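Local structure of Mlr7391 protein (3HK4) at residues 93-98 with 121-126; 27-32 with 97-102; 48-53 with 127-132. The protein is of unproven function but adopts the NTF2-like fold of the SnoaL-like family and is possibly a polyketide cyclase. All coordinates share one frame; numbering follows the deposited sequence.

Interaction 1 of 3, residues 93-98 with 121-126; sequences NGDQFA and LYTVKN
One face of the Phe97 ring is covered by Tyr122: its CB sits over that face, 3.7 Å from the centroid of the Phe97 ring, in a CH-pi contact. The two rings are nearly parallel, planes at 19°, yet slid so far apart that they barely overlap; the nearest ring atoms are Phe97 CE2 and Tyr122 CD1, at 3.5 Å. At the edge of the Phe97 ring, near its plane, lies Val124 CG2. With CG held between its backbone N and carbonyl carbon (chi1 70°), Phe97 swings its ring back over the neighbouring strand, and Phe29 of helix 22-34 meets both rings.

Phe97 and Tyr122 form a hydrogen-bonded antiparallel pair, with Tyr122 N to Phe97 O at 2.7 Å and Phe97 N returning to Tyr122 O. Val124 N continues the ladder to Asp95 O, within the type II' turn that runs from Asn93 to Gln96. On the opposite face of the sheet, Gln96 and Thr123 run side by side, and NE2 of Gln96 donates to OG1 of Thr123 at 3.0 Å, the hydroxyl tilted 19° out of the amide plane. Leu121 CD2 packs against Gln96 OE1 at 3.8 Å. A water donates to both Asp95 OD2 and Val124 O, bridging the turn to the end of strand 121-125. This hairpin therefore has two chemistries: an aromatic, buried face turned to the helix, and a mixed, partly exposed face where the amide-hydroxyl bond lies beside Leu121 and Ala98.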
ATOM      1  N   ASN A  93     -25.660   7.394  11.756  1.00 28.98           N
ATOM      2  CA  ASN A  93     -26.301   6.756  12.929  1.00 28.64           C
ATOM      3  C   ASN A  93     -25.307   6.861  14.039  1.00 28.15           C
ATOM      4  O   ASN A  93     -24.205   6.333  13.921  1.00 29.25           O
ATOM      5  CB  ASN A  93     -26.657   5.292  12.696  1.00 28.08           C
ATOM      6  CG  ASN A  93     -27.241   4.625  13.922  1.00 31.48           C
ATOM      7  OD1 ASN A  93     -26.661   4.711  14.990  1.00 31.99           O
ATOM      8  ND2 ASN A  93     -28.357   3.912  13.755  1.00 29.23           N
ATOM      9  N   GLY A  94     -25.659   7.560  15.101  1.00 32.17           N
ATOM     10  CA  GLY A  94     -24.758   7.665  16.237  1.00 32.48           C
ATOM     11  C   GLY A  94     -23.441   8.361  15.924  1.00 32.68           C
ATOM     12  O   GLY A  94     -23.438   9.428  15.402  1.00 33.40           O
ATOM     13  N   ASP A  95     -22.331   7.713  16.286  1.00 37.19           N
ATOM     14  CA  ASP A  95     -20.951   8.201  16.057  1.00 37.25           C
ATOM     15  C   ASP A  95     -20.389   7.797  14.697  1.00 34.22           C
ATOM     16  O   ASP A  95     -19.173   7.886  14.487  1.00 34.88           O
ATOM     17  CB  ASP A  95     -19.985   7.688  17.184  1.00 40.61           C
ATOM     18  CG  ASP A  95     -19.856   6.105  17.256  1.00 45.89           C
ATOM     19  OD1 ASP A  95     -20.693   5.394  16.709  1.00 46.99           O
ATOM     20  OD2 ASP A  95     -18.945   5.559  17.937  1.00 51.06           O
ATOM     21  N   GLN A  96     -21.250   7.335  13.787  1.00 32.42           N
ATOM     22  CA  GLN A  96     -20.789   6.882  12.505  1.00 30.80           C
ATOM     23  C   GLN A  96     -21.610   7.356  11.336  1.00 29.81           C
ATOM     24  O   GLN A  96     -22.768   7.700  11.464  1.00 29.03           O
ATOM     25  CB  GLN A  96     -20.808   5.357  12.465  1.00 28.46           C
ATOM     26  CG  GLN A  96     -19.971   4.625  13.514  1.00 29.37           C
ATOM     27  CD  GLN A  96     -20.104   3.124  13.323  1.00 34.94           C
ATOM     28  OE1 GLN A  96     -21.186   2.608  12.993  1.00 39.08           O
ATOM     29  NE2 GLN A  96     -19.033   2.430  13.515  1.00 34.71           N
ATOM     30  N   PHE A  97     -20.962   7.360  10.188  1.00 30.73           N
ATOM     31  CA  PHE A  97     -21.628   7.608   8.921  1.00 27.67           C
ATOM     32  C   PHE A  97     -21.085   6.673   7.839  1.00 29.67           C
ATOM     33  O   PHE A  97     -19.991   6.163   7.931  1.00 31.91           O
ATOM     34  CB  PHE A  97     -21.565   9.052   8.490  1.00 24.06           C
ATOM     35  CG  PHE A  97     -20.201   9.534   8.081  1.00 29.38           C
ATOM     36  CD1 PHE A  97     -19.349  10.056   9.022  1.00 24.19           C
ATOM     37  CD2 PHE A  97     -19.794   9.515   6.764  1.00 25.87           C
ATOM     38  CE1 PHE A  97     -18.100  10.529   8.657  1.00 32.37           C
ATOM     39  CE2 PHE A  97     -18.575   9.992   6.394  1.00 30.58           C
ATOM     40  CZ  PHE A  97     -17.713  10.511   7.369  1.00 27.86           C
ATOM     41  N   ALA A  98     -21.957   6.406   6.872  1.00 27.11           N
ATOM     42  CA  ALA A  98     -21.709   5.541   5.762  1.00 25.81           C
ATOM     43  C   ALA A  98     -21.875   6.287   4.476  1.00 27.99           C
ATOM     44  O   ALA A  98     -22.729   7.205   4.373  1.00 26.75           O
ATOM     45  CB  ALA A  98     -22.748   4.320   5.784  1.00 22.38           C
ATOM     46  N   LEU A 121     -17.738   2.738   5.951  1.00 29.97           N
ATOM     47  CA  LEU A 121     -18.296   3.117   7.254  1.00 29.81           C
ATOM     48  C   LEU A 121     -17.240   3.850   8.052  1.00 31.88           C
ATOM     49  O   LEU A 121     -16.145   3.316   8.241  1.00 29.08           O
ATOM     50  CB  LEU A 121     -18.753   1.881   8.025  1.00 31.29           C
ATOM     51  CG  LEU A 121     -19.500   2.087   9.333  1.00 33.19           C
ATOM     52  CD1 LEU A 121     -20.931   2.685   9.092  1.00 34.28           C
ATOM     53  CD2 LEU A 121     -19.612   0.762  10.057  1.00 32.82           C
ATOM     54  N   TYR A 122     -17.575   5.061   8.521  1.00 28.31           N
ATOM     55  CA  TYR A 122     -16.610   5.929   9.148  1.00 32.65           C
ATOM     56  C   TYR A 122     -17.005   6.142  10.581  1.00 30.16           C
ATOM     57  O   TYR A 122     -18.113   6.486  10.808  1.00 28.50           O
ATOM     58  CB  TYR A 122     -16.534   7.263   8.419  1.00 33.60           C
ATOM     59  CG  TYR A 122     -16.096   7.086   6.966  1.00 30.37           C
ATOM     60  CD1 TYR A 122     -17.007   6.864   5.969  1.00 34.67           C
ATOM     61  CD2 TYR A 122     -14.748   7.142   6.624  1.00 29.80           C
ATOM     62  CE1 TYR A 122     -16.603   6.666   4.644  1.00 33.10           C
ATOM     63  CE2 TYR A 122     -14.329   6.934   5.309  1.00 30.54           C
ATOM     64  CZ  TYR A 122     -15.260   6.699   4.335  1.00 35.61           C
ATOM     65  OH  TYR A 122     -14.860   6.539   3.025  1.00 35.79           O
ATOM     66  N   THR A 123     -16.104   5.874  11.506  1.00 29.79           N
ATOM     67  CA  THR A 123     -16.334   6.111  12.944  1.00 29.47           C
ATOM     68  C   THR A 123     -15.625   7.397  13.400  1.00 30.71           C
ATOM     69  O   THR A 123     -14.434   7.592  13.126  1.00 28.00           O
ATOM     70  CB  THR A 123     -15.778   4.993  13.755  1.00 30.36           C
ATOM     71  OG1 THR A 123     -16.387   3.782  13.327  1.00 29.75           O
ATOM     72  CG2 THR A 123     -16.033   5.214  15.240  1.00 28.62           C
ATOM     73  N   VAL A 124     -16.354   8.238  14.136  1.00 26.76           N
ATOM     74  CA  VAL A 124     -15.842   9.544  14.587  1.00 29.80           C
ATOM     75  C   VAL A 124     -15.732   9.578  16.088  1.00 29.43           C
ATOM     76  O   VAL A 124     -16.665   9.193  16.785  1.00 32.24           O
ATOM     77  CB  VAL A 124     -16.773  10.640  14.137  1.00 26.07           C
ATOM     78  CG1 VAL A 124     -16.323  12.017  14.607  1.00 26.98           C
ATOM     79  CG2 VAL A 124     -16.864  10.610  12.565  1.00 25.77           C
ATOM     80  N   LYS A 125     -14.593  10.035  16.578  1.00 28.76           N
ATOM     81  CA  LYS A 125     -14.358  10.135  17.997  1.00 34.67           C
ATOM     82  C   LYS A 125     -13.634  11.466  18.181  1.00 33.34           C
ATOM     83  O   LYS A 125     -12.637  11.721  17.538  1.00 32.48           O
ATOM     84  CB  LYS A 125     -13.547   8.926  18.478  1.00 34.47           C
ATOM     85  CG  LYS A 125     -13.211   8.901  19.950  1.00 43.74           C
ATOM     86  CD  LYS A 125     -12.093   7.860  20.282  1.00 40.31           C
ATOM     87  N   ASN A 126     -14.201  12.359  18.977  1.00 36.18           N
ATOM     88  CA  ASN A 126     -13.576  13.668  19.260  1.00 33.15           C
ATOM     89  C   ASN A 126     -13.275  14.454  18.008  1.00 32.64           C
ATOM     90  O   ASN A 126     -12.231  15.027  17.879  1.00 28.72           O
ATOM     91  CB  ASN A 126     -12.314  13.505  20.105  1.00 36.48           C
ATOM     92  CG  ASN A 126     -12.593  12.912  21.467  1.00 45.03           C
ATOM     93  OD1 ASN A 126     -13.610  13.206  22.090  1.00 62.13           O
ATOM     94  ND2 ASN A 126     -11.678  12.068  21.944  1.00 61.18           N
TER
HETATM   95  O   HOH W   1     -16.767   7.130  18.525  1.00 43.06           O

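Interaction 2 of 3, residues 27-32 with 97-102; sequences KDFTEL and FALRFK
Phe29 and Phe97 meet with their side chains crossing at about a right angle, the ring planes inclined at 68° and the centroids 5.5 Å apart. Their closest point is between Phe29 CD2 and Phe97 CZ, at 3.5 Å. Phe29 reaches this position by leaving the helix in an extended direction, its CG opposite the backbone N (chi1 -178°), which drives the ring down toward the strand. Leu99 comes in at the edge of the same ring, placing CD1 4.1 Å from Phe29 CE2.

Thr30 and Leu99 overlap side by side with their ends pointing opposite ways. Leu99 CD2 fits against both branches of the threonine, 3.3 Å from Thr30 OG1 and 3.7 Å from Thr30 CG2. That hydroxyl is not left to the leucine methyls: it hydrogen-bonds to the backbone O of Ala26, one turn earlier, and so stays folded against its own helix. An alanine in place of Phe29 is likely to open a gap beside Phe97 CZ and Leu99 CD1 and deprive the Tyr122 ring of its edge-to-face partner.

All four touching residues are buried, and no hydrogen bond joins the two segments. The axes of helix segment 27-32 and strand segment 97-102 come within 10.4 Å, their directions only 19° apart. Val87 and Pro90 of strand 80-93 extend the apolar surface under Thr30, while Ala41 and Tyr45 of helix 38-45 adjoin Phe29. A helix laid on the concave side of a curved mixed sheet, with aromatic and aliphatic side chains filling the space between, is the hallmark of the NTF2-like alpha+beta fold.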
ATOM      1  N   LYS A  27     -21.172  15.711   6.414  1.00 26.00           N
ATOM      2  CA  LYS A  27     -21.506  16.508   5.249  1.00 28.90           C
ATOM      3  C   LYS A  27     -20.277  17.141   4.645  1.00 27.52           C
ATOM      4  O   LYS A  27     -20.082  17.113   3.435  1.00 28.76           O
ATOM      5  CB  LYS A  27     -22.512  17.569   5.634  1.00 30.65           C
ATOM      6  CG  LYS A  27     -22.943  18.497   4.502  1.00 37.18           C
ATOM      7  CD  LYS A  27     -23.809  19.657   5.039  1.00 37.66           C
ATOM      8  CE  LYS A  27     -24.363  20.556   3.896  1.00 48.37           C
ATOM      9  NZ  LYS A  27     -23.335  21.271   3.086  1.00 51.51           N
ATOM     10  N   ASP A  28     -19.406  17.678   5.465  1.00 32.28           N
ATOM     11  CA  ASP A  28     -18.205  18.326   4.921  1.00 30.58           C
ATOM     12  C   ASP A  28     -17.332  17.277   4.225  1.00 31.07           C
ATOM     13  O   ASP A  28     -16.940  17.451   3.084  1.00 31.84           O
ATOM     14  CB  ASP A  28     -17.458  19.032   6.044  1.00 32.14           C
ATOM     15  CG  ASP A  28     -16.303  19.854   5.564  1.00 32.00           C
ATOM     16  OD1 ASP A  28     -16.387  20.435   4.474  1.00 27.96           O
ATOM     17  OD2 ASP A  28     -15.299  19.933   6.303  1.00 30.22           O
ATOM     18  N   PHE A  29     -17.029  16.199   4.930  1.00 28.97           N
ATOM     19  CA  PHE A  29     -16.184  15.100   4.414  1.00 26.90           C
ATOM     20  C   PHE A  29     -16.731  14.566   3.105  1.00 30.36           C
ATOM     21  O   PHE A  29     -15.987  14.377   2.158  1.00 30.23           O
ATOM     22  CB  PHE A  29     -16.122  14.018   5.497  1.00 29.37           C
ATOM     23  CG  PHE A  29     -15.273  12.840   5.166  1.00 30.27           C
ATOM     24  CD1 PHE A  29     -13.954  12.834   5.456  1.00 27.26           C
ATOM     25  CD2 PHE A  29     -15.838  11.692   4.640  1.00 30.67           C
ATOM     26  CE1 PHE A  29     -13.176  11.695   5.160  1.00 32.21           C
ATOM     27  CE2 PHE A  29     -15.077  10.577   4.337  1.00 33.79           C
ATOM     28  CZ  PHE A  29     -13.741  10.591   4.624  1.00 31.63           C
ATOM     29  N   THR A  30     -18.040  14.372   3.045  1.00 30.85           N
ATOM     30  CA  THR A  30     -18.690  13.848   1.823  1.00 31.15           C
ATOM     31  C   THR A  30     -18.548  14.821   0.671  1.00 29.89           C
ATOM     32  O   THR A  30     -18.242  14.418  -0.444  1.00 30.44           O
ATOM     33  CB  THR A  30     -20.172  13.515   2.089  1.00 30.23           C
ATOM     34  OG1 THR A  30     -20.209  12.576   3.166  1.00 29.09           O
ATOM     35  CG2 THR A  30     -20.849  12.920   0.822  1.00 31.72           C
ATOM     36  N   GLU A  31     -18.773  16.094   0.933  1.00 29.16           N
ATOM     37  CA  GLU A  31     -18.664  17.097  -0.105  1.00 31.70           C
ATOM     38  C   GLU A  31     -17.238  17.152  -0.635  1.00 29.74           C
ATOM     39  O   GLU A  31     -17.005  17.279  -1.827  1.00 28.17           O
ATOM     40  CB  GLU A  31     -19.130  18.463   0.426  1.00 33.16           C
ATOM     41  CG  GLU A  31     -20.650  18.543   0.617  1.00 36.96           C
ATOM     42  CD  GLU A  31     -21.134  19.852   1.285  1.00 40.19           C
ATOM     43  OE1 GLU A  31     -20.315  20.775   1.534  1.00 46.50           O
ATOM     44  OE2 GLU A  31     -22.352  19.945   1.576  1.00 51.29           O
ATOM     45  N   LEU A  32     -16.268  17.094   0.271  1.00 28.09           N
ATOM     46  CA  LEU A  32     -14.895  17.069  -0.138  1.00 28.06           C
ATOM     47  C   LEU A  32     -14.584  15.860  -1.017  1.00 28.75           C
ATOM     48  O   LEU A  32     -13.931  15.993  -2.089  1.00 29.09           O
ATOM     49  CB  LEU A  32     -13.969  17.152   1.115  1.00 23.98           C
ATOM     50  CG  LEU A  32     -13.880  18.486   1.809  1.00 26.87           C
ATOM     51  CD1 LEU A  32     -13.161  18.334   3.211  1.00 23.06           C
ATOM     52  CD2 LEU A  32     -13.147  19.481   0.963  1.00 33.45           C
ATOM     53  N   PHE A  97     -20.962   7.360  10.188  1.00 30.73           N
ATOM     54  CA  PHE A  97     -21.628   7.608   8.921  1.00 27.67           C
ATOM     55  C   PHE A  97     -21.085   6.673   7.839  1.00 29.67           C
ATOM     56  O   PHE A  97     -19.991   6.163   7.931  1.00 31.91           O
ATOM     57  CB  PHE A  97     -21.565   9.052   8.490  1.00 24.06           C
ATOM     58  CG  PHE A  97     -20.201   9.534   8.081  1.00 29.38           C
ATOM     59  CD1 PHE A  97     -19.349  10.056   9.022  1.00 24.19           C
ATOM     60  CD2 PHE A  97     -19.794   9.515   6.764  1.00 25.87           C
ATOM     61  CE1 PHE A  97     -18.100  10.529   8.657  1.00 32.37           C
ATOM     62  CE2 PHE A  97     -18.575   9.992   6.394  1.00 30.58           C
ATOM     63  CZ  PHE A  97     -17.713  10.511   7.369  1.00 27.86           C
ATOM     64  N   ALA A  98     -21.957   6.406   6.872  1.00 27.11           N
ATOM     65  CA  ALA A  98     -21.709   5.541   5.762  1.00 25.81           C
ATOM     66  C   ALA A  98     -21.875   6.287   4.476  1.00 27.99           C
ATOM     67  O   ALA A  98     -22.729   7.205   4.373  1.00 26.75           O
ATOM     68  CB  ALA A  98     -22.748   4.320   5.784  1.00 22.38           C
ATOM     69  N   LEU A  99     -21.085   5.883   3.494  1.00 29.75           N
ATOM     70  CA  LEU A  99     -21.145   6.396   2.138  1.00 30.51           C
ATOM     71  C   LEU A  99     -21.165   5.218   1.186  1.00 30.48           C
ATOM     72  O   LEU A  99     -20.635   4.159   1.467  1.00 28.83           O
ATOM     73  CB  LEU A  99     -19.919   7.256   1.805  1.00 30.78           C
ATOM     74  CG  LEU A  99     -19.740   8.539   2.596  1.00 35.47           C
ATOM     75  CD1 LEU A  99     -18.364   9.191   2.326  1.00 25.63           C
ATOM     76  CD2 LEU A  99     -20.878   9.459   2.225  1.00 30.53           C
ATOM     77  N   ARG A 100     -21.792   5.400   0.055  1.00 33.27           N
ATOM     78  CA  ARG A 100     -21.822   4.360  -0.961  1.00 34.51           C
ATOM     79  C   ARG A 100     -21.088   4.937  -2.182  1.00 34.69           C
ATOM     80  O   ARG A 100     -21.393   6.031  -2.626  1.00 32.15           O
ATOM     81  CB  ARG A 100     -23.255   3.946  -1.261  1.00 38.14           C
ATOM     82  CG  ARG A 100     -23.387   2.688  -2.186  1.00 43.51           C
ATOM     83  CD  ARG A 100     -23.414   3.090  -3.629  1.00 56.12           C
ATOM     84  NE  ARG A 100     -23.784   2.000  -4.509  1.00 59.35           N
ATOM     85  CZ  ARG A 100     -25.025   1.528  -4.656  1.00 71.78           C
ATOM     86  NH1 ARG A 100     -26.061   2.013  -3.963  1.00 73.64           N
ATOM     87  NH2 ARG A 100     -25.228   0.535  -5.513  1.00 69.24           N
ATOM     88  N   PHE A 101     -20.093   4.190  -2.651  1.00 32.22           N
ATOM     89  CA  PHE A 101     -19.205   4.566  -3.738  1.00 31.50           C
ATOM     90  C   PHE A 101     -19.484   3.630  -4.872  1.00 34.97           C
ATOM     91  O   PHE A 101     -19.493   2.434  -4.656  1.00 34.51           O
ATOM     92  CB  PHE A 101     -17.773   4.361  -3.325  1.00 32.89           C
ATOM     93  CG  PHE A 101     -17.358   5.163  -2.121  1.00 29.82           C
ATOM     94  CD1 PHE A 101     -16.989   6.487  -2.258  1.00 38.57           C
ATOM     95  CD2 PHE A 101     -17.282   4.583  -0.878  1.00 38.75           C
ATOM     96  CE1 PHE A 101     -16.571   7.231  -1.181  1.00 39.31           C
ATOM     97  CE2 PHE A 101     -16.890   5.300   0.219  1.00 32.67           C
ATOM     98  CZ  PHE A 101     -16.510   6.636   0.081  1.00 33.75           C
ATOM     99  N   LYS A 102     -19.762   4.180  -6.047  1.00 36.74           N
ATOM    100  CA  LYS A 102     -19.959   3.405  -7.295  1.00 41.25           C
ATOM    101  C   LYS A 102     -19.144   4.138  -8.364  1.00 40.81           C
ATOM    102  O   LYS A 102     -19.449   5.279  -8.724  1.00 40.30           O
ATOM    103  CB  LYS A 102     -21.437   3.251  -7.697  1.00 39.48           C
ATOM    104  CG  LYS A 102     -21.646   2.073  -8.670  1.00 46.80           C
ATOM    105  CD  LYS A 102     -23.023   2.024  -9.360  1.00 51.32           C
ATOM    106  CE  LYS A 102     -24.141   1.464  -8.480  1.00 59.48           C
ATOM    107  NZ  LYS A 102     -25.435   1.295  -9.283  1.00 62.71           N
TER

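Interaction 3 of 3, residues 48-53 with 127-132; sequences DDIASY and GKITEE
Ser52 and Glu132, on the parallel strand pair of the NTF2-like mixed sheet, face each other through complementary torsions: the serine OG stands anti to its backbone N (chi1 -177°), whereas Glu132 has CG between the backbone N and the carbonyl carbon (chi1 52°) and then runs extended, so that its carboxylate comes back across to the serine. The hydroxyl of Ser52 donates at 2.6 Å to Glu132 OE2, which receives it on its anti lone pair, away from the other carboxylate oxygen. Lys72 NZ of helix 66-78 also hydrogen-bonds to Ser52 OG, so the serine hydroxyl is held by both Lys72 and Glu132.

The backbones of strands 50-53 and 128-132 are joined by three bonds. Ala51 N reaches Thr130 O at 3.0 Å along an almost straight N-H path, although the donor stands above the carbonyl plane; Glu132 N then bonds to Ala51 O, and Tyr53 N to Glu132 O at 2.9 Å. Thr130 O is gripped again by a water that also donates to Asp49 O, linking the chain corner at Asp49 to strand 128-132.

On the face shared with Ser52 and Glu132, Ile50 and Ile129 lie side by side and point the same way, Ile50 CD1 touching Ile129 CG2 at 3.6 Å. Leu69 of helix 66-78 packs on Ile50 and Glu132 there.

On the other face the Glu131 chain runs past the edge of the Tyr53 ring, with ring and carboxylate planes 73° apart. Glu131 CG sits at the ring edge, in plane. Arg133 takes Glu131 OE2 in a salt bridge and makes a cation-pi contact with Tyr53, while a water donates to Glu131 OE1 at 2.6 Å.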
ATOM      1  N   ASP A  48      -4.829  10.716  13.896  1.00 28.94           N
ATOM      2  CA  ASP A  48      -3.439  10.310  13.657  1.00 30.63           C
ATOM      3  C   ASP A  48      -3.244   8.792  13.660  1.00 33.24           C
ATOM      4  O   ASP A  48      -2.349   8.254  13.006  1.00 31.15           O
ATOM      5  CB  ASP A  48      -2.545  10.882  14.747  1.00 35.31           C
ATOM      6  CG  ASP A  48      -2.355  12.394  14.633  1.00 43.80           C
ATOM      7  OD1 ASP A  48      -2.723  13.000  13.592  1.00 44.80           O
ATOM      8  OD2 ASP A  48      -1.810  12.961  15.619  1.00 46.23           O
ATOM      9  N   ASP A  49      -4.079   8.112  14.443  1.00 34.01           N
ATOM     10  CA  ASP A  49      -4.035   6.674  14.560  1.00 33.43           C
ATOM     11  C   ASP A  49      -5.208   6.008  13.830  1.00 32.20           C
ATOM     12  O   ASP A  49      -5.658   4.950  14.239  1.00 35.23           O
ATOM     13  CB  ASP A  49      -4.010   6.285  16.032  1.00 34.61           C
ATOM     14  CG  ASP A  49      -5.230   6.745  16.806  1.00 38.38           C
ATOM     15  OD1 ASP A  49      -5.980   7.622  16.351  1.00 43.52           O
ATOM     16  OD2 ASP A  49      -5.430   6.239  17.913  1.00 38.75           O
ATOM     17  N   ILE A  50      -5.703   6.625  12.757  1.00 30.01           N
ATOM     18  CA  ILE A  50      -6.788   6.042  12.018  1.00 27.12           C
ATOM     19  C   ILE A  50      -6.497   4.576  11.560  1.00 30.49           C
ATOM     20  O   ILE A  50      -5.441   4.294  11.021  1.00 32.27           O
ATOM     21  CB  ILE A  50      -7.158   6.915  10.792  1.00 28.95           C
ATOM     22  CG1 ILE A  50      -8.386   6.346  10.107  1.00 30.23           C
ATOM     23  CG2 ILE A  50      -5.905   7.118   9.841  1.00 22.16           C
ATOM     24  CD1 ILE A  50      -9.129   7.247   9.099  1.00 28.28           C
ATOM     25  N   ALA A  51      -7.473   3.671  11.770  1.00 29.96           N
ATOM     26  CA  ALA A  51      -7.419   2.274  11.308  1.00 28.48           C
ATOM     27  C   ALA A  51      -8.291   2.148  10.061  1.00 29.89           C
ATOM     28  O   ALA A  51      -9.392   2.640  10.045  1.00 28.12           O
ATOM     29  CB  ALA A  51      -7.947   1.354  12.405  1.00 30.39           C
ATOM     30  N   SER A  52      -7.777   1.529   9.005  1.00 25.81           N
ATOM     31  CA  SER A  52      -8.499   1.390   7.754  1.00 26.63           C
ATOM     32  C   SER A  52      -8.576  -0.085   7.433  1.00 28.41           C
ATOM     33  O   SER A  52      -7.549  -0.765   7.383  1.00 30.05           O
ATOM     34  CB  SER A  52      -7.763   2.124   6.654  1.00 25.35           C
ATOM     35  OG  SER A  52      -8.491   2.071   5.401  1.00 34.28           O
ATOM     36  N   TYR A  53      -9.778  -0.571   7.154  1.00 33.32           N
ATOM     37  CA  TYR A  53     -10.035  -1.979   6.924  1.00 33.78           C
ATOM     38  C   TYR A  53     -10.715  -2.236   5.578  1.00 34.07           C
ATOM     39  O   TYR A  53     -11.853  -1.860   5.391  1.00 35.10           O
ATOM     40  CB  TYR A  53     -10.979  -2.516   8.036  1.00 34.20           C
ATOM     41  CG  TYR A  53     -10.416  -2.476   9.413  1.00 32.42           C
ATOM     42  CD1 TYR A  53      -9.636  -3.511   9.886  1.00 36.95           C
ATOM     43  CD2 TYR A  53     -10.674  -1.404  10.270  1.00 31.46           C
ATOM     44  CE1 TYR A  53      -9.135  -3.487  11.164  1.00 38.50           C
ATOM     45  CE2 TYR A  53     -10.175  -1.376  11.510  1.00 39.19           C
ATOM     46  CZ  TYR A  53      -9.383  -2.401  11.953  1.00 38.15           C
ATOM     47  OH  TYR A  53      -8.874  -2.356  13.208  1.00 41.98           O
ATOM     48  N   GLY A 127     -14.194  14.409  17.052  1.00 32.34           N
ATOM     49  CA  GLY A 127     -14.084  15.201  15.846  1.00 33.92           C
ATOM     50  C   GLY A 127     -13.218  14.665  14.739  1.00 32.64           C
ATOM     51  O   GLY A 127     -13.062  15.323  13.735  1.00 32.33           O
ATOM     52  N   LYS A 128     -12.690  13.454  14.902  1.00 33.60           N
ATOM     53  CA  LYS A 128     -11.774  12.871  13.926  1.00 31.71           C
ATOM     54  C   LYS A 128     -12.201  11.463  13.559  1.00 29.96           C
ATOM     55  O   LYS A 128     -12.801  10.752  14.364  1.00 30.02           O
ATOM     56  CB  LYS A 128     -10.383  12.837  14.549  1.00 32.68           C
ATOM     57  CG  LYS A 128      -9.735  14.213  14.879  1.00 36.46           C
ATOM     58  CD  LYS A 128      -9.100  14.833  13.637  1.00 41.94           C
ATOM     59  CE  LYS A 128      -8.511  16.213  13.889  1.00 42.33           C
ATOM     60  NZ  LYS A 128      -9.587  17.219  13.621  1.00 58.03           N
ATOM     61  N   ILE A 129     -11.855  11.036  12.368  1.00 28.46           N
ATOM     62  CA  ILE A 129     -12.252   9.714  11.901  1.00 29.26           C
ATOM     63  C   ILE A 129     -11.214   8.765  12.456  1.00 28.71           C
ATOM     64  O   ILE A 129     -10.043   8.877  12.125  1.00 28.91           O
ATOM     65  CB  ILE A 129     -12.312   9.630  10.380  1.00 26.67           C
ATOM     66  CG1 ILE A 129     -13.456  10.521   9.855  1.00 31.60           C
ATOM     67  CG2 ILE A 129     -12.537   8.142   9.917  1.00 30.88           C
ATOM     68  CD1 ILE A 129     -13.421  10.784   8.360  1.00 25.17           C
ATOM     69  N   THR A 130     -11.651   7.872  13.347  1.00 30.96           N
ATOM     70  CA  THR A 130     -10.776   6.874  13.983  1.00 28.21           C
ATOM     71  C   THR A 130     -10.742   5.521  13.245  1.00 31.25           C
ATOM     72  O   THR A 130      -9.807   4.738  13.403  1.00 29.29           O
ATOM     73  CB  THR A 130     -11.200   6.647  15.440  1.00 31.17           C
ATOM     74  OG1 THR A 130     -12.571   6.253  15.493  1.00 32.01           O
ATOM     75  CG2 THR A 130     -11.032   7.890  16.191  1.00 34.26           C
ATOM     76  N   GLU A 131     -11.752   5.244  12.431  1.00 28.61           N
ATOM     77  CA  GLU A 131     -11.800   4.028  11.718  1.00 30.50           C
ATOM     78  C   GLU A 131     -12.577   4.236  10.428  1.00 30.24           C
ATOM     79  O   GLU A 131     -13.484   5.029  10.396  1.00 28.79           O
ATOM     80  CB  GLU A 131     -12.440   2.910  12.551  1.00 33.59           C
ATOM     81  CG  GLU A 131     -12.540   1.550  11.736  1.00 34.48           C
ATOM     82  CD  GLU A 131     -13.334   0.432  12.467  1.00 42.40           C
ATOM     83  OE1 GLU A 131     -12.915   0.039  13.574  1.00 42.00           O
ATOM     84  OE2 GLU A 131     -14.379  -0.036  11.908  1.00 40.56           O
ATOM     85  N   GLU A 132     -12.099   3.629   9.341  1.00 29.03           N
ATOM     86  CA  GLU A 132     -12.846   3.545   8.089  1.00 26.07           C
ATOM     87  C   GLU A 132     -12.869   2.059   7.739  1.00 28.48           C
ATOM     88  O   GLU A 132     -11.864   1.392   7.853  1.00 28.94           O
ATOM     89  CB  GLU A 132     -12.275   4.386   6.958  1.00 29.80           C
ATOM     90  CG  GLU A 132     -10.828   4.193   6.682  1.00 29.55           C
ATOM     91  CD  GLU A 132     -10.338   4.985   5.499  1.00 35.49           C
ATOM     92  OE1 GLU A 132     -10.743   6.163   5.299  1.00 38.08           O
ATOM     93  OE2 GLU A 132      -9.520   4.381   4.775  1.00 37.26           O
TER
HETATM   94  O   HOH W   2      -8.232   3.946  15.545  1.00 40.99           O
HETATM   95  O   HOH W   3     -10.580  -0.008  14.679  1.00 47.41           O

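Overall arrangement
From the N terminus, helix 22-34 supplies residues 27-32, and interaction 2 closes the first long loop when the chain reaches strand 96-107. Before that, residues 48-53 have opened a second loop, which interaction 3 closes near the C terminus; the two loops therefore cross. Interaction 1 is a local hairpin closure lying wholly within that second loop, and it shares Phe97 and Ala98 with interaction 2. Strand 114-125 links interactions 1 and 3, since Thr123 pairs with Thr130 and Glu131. Phe29 touches Tyr122 and Ile129, so the helix reaches both. Together the three contacts tie neighbouring strands of one sheet together and to the helix packed on it.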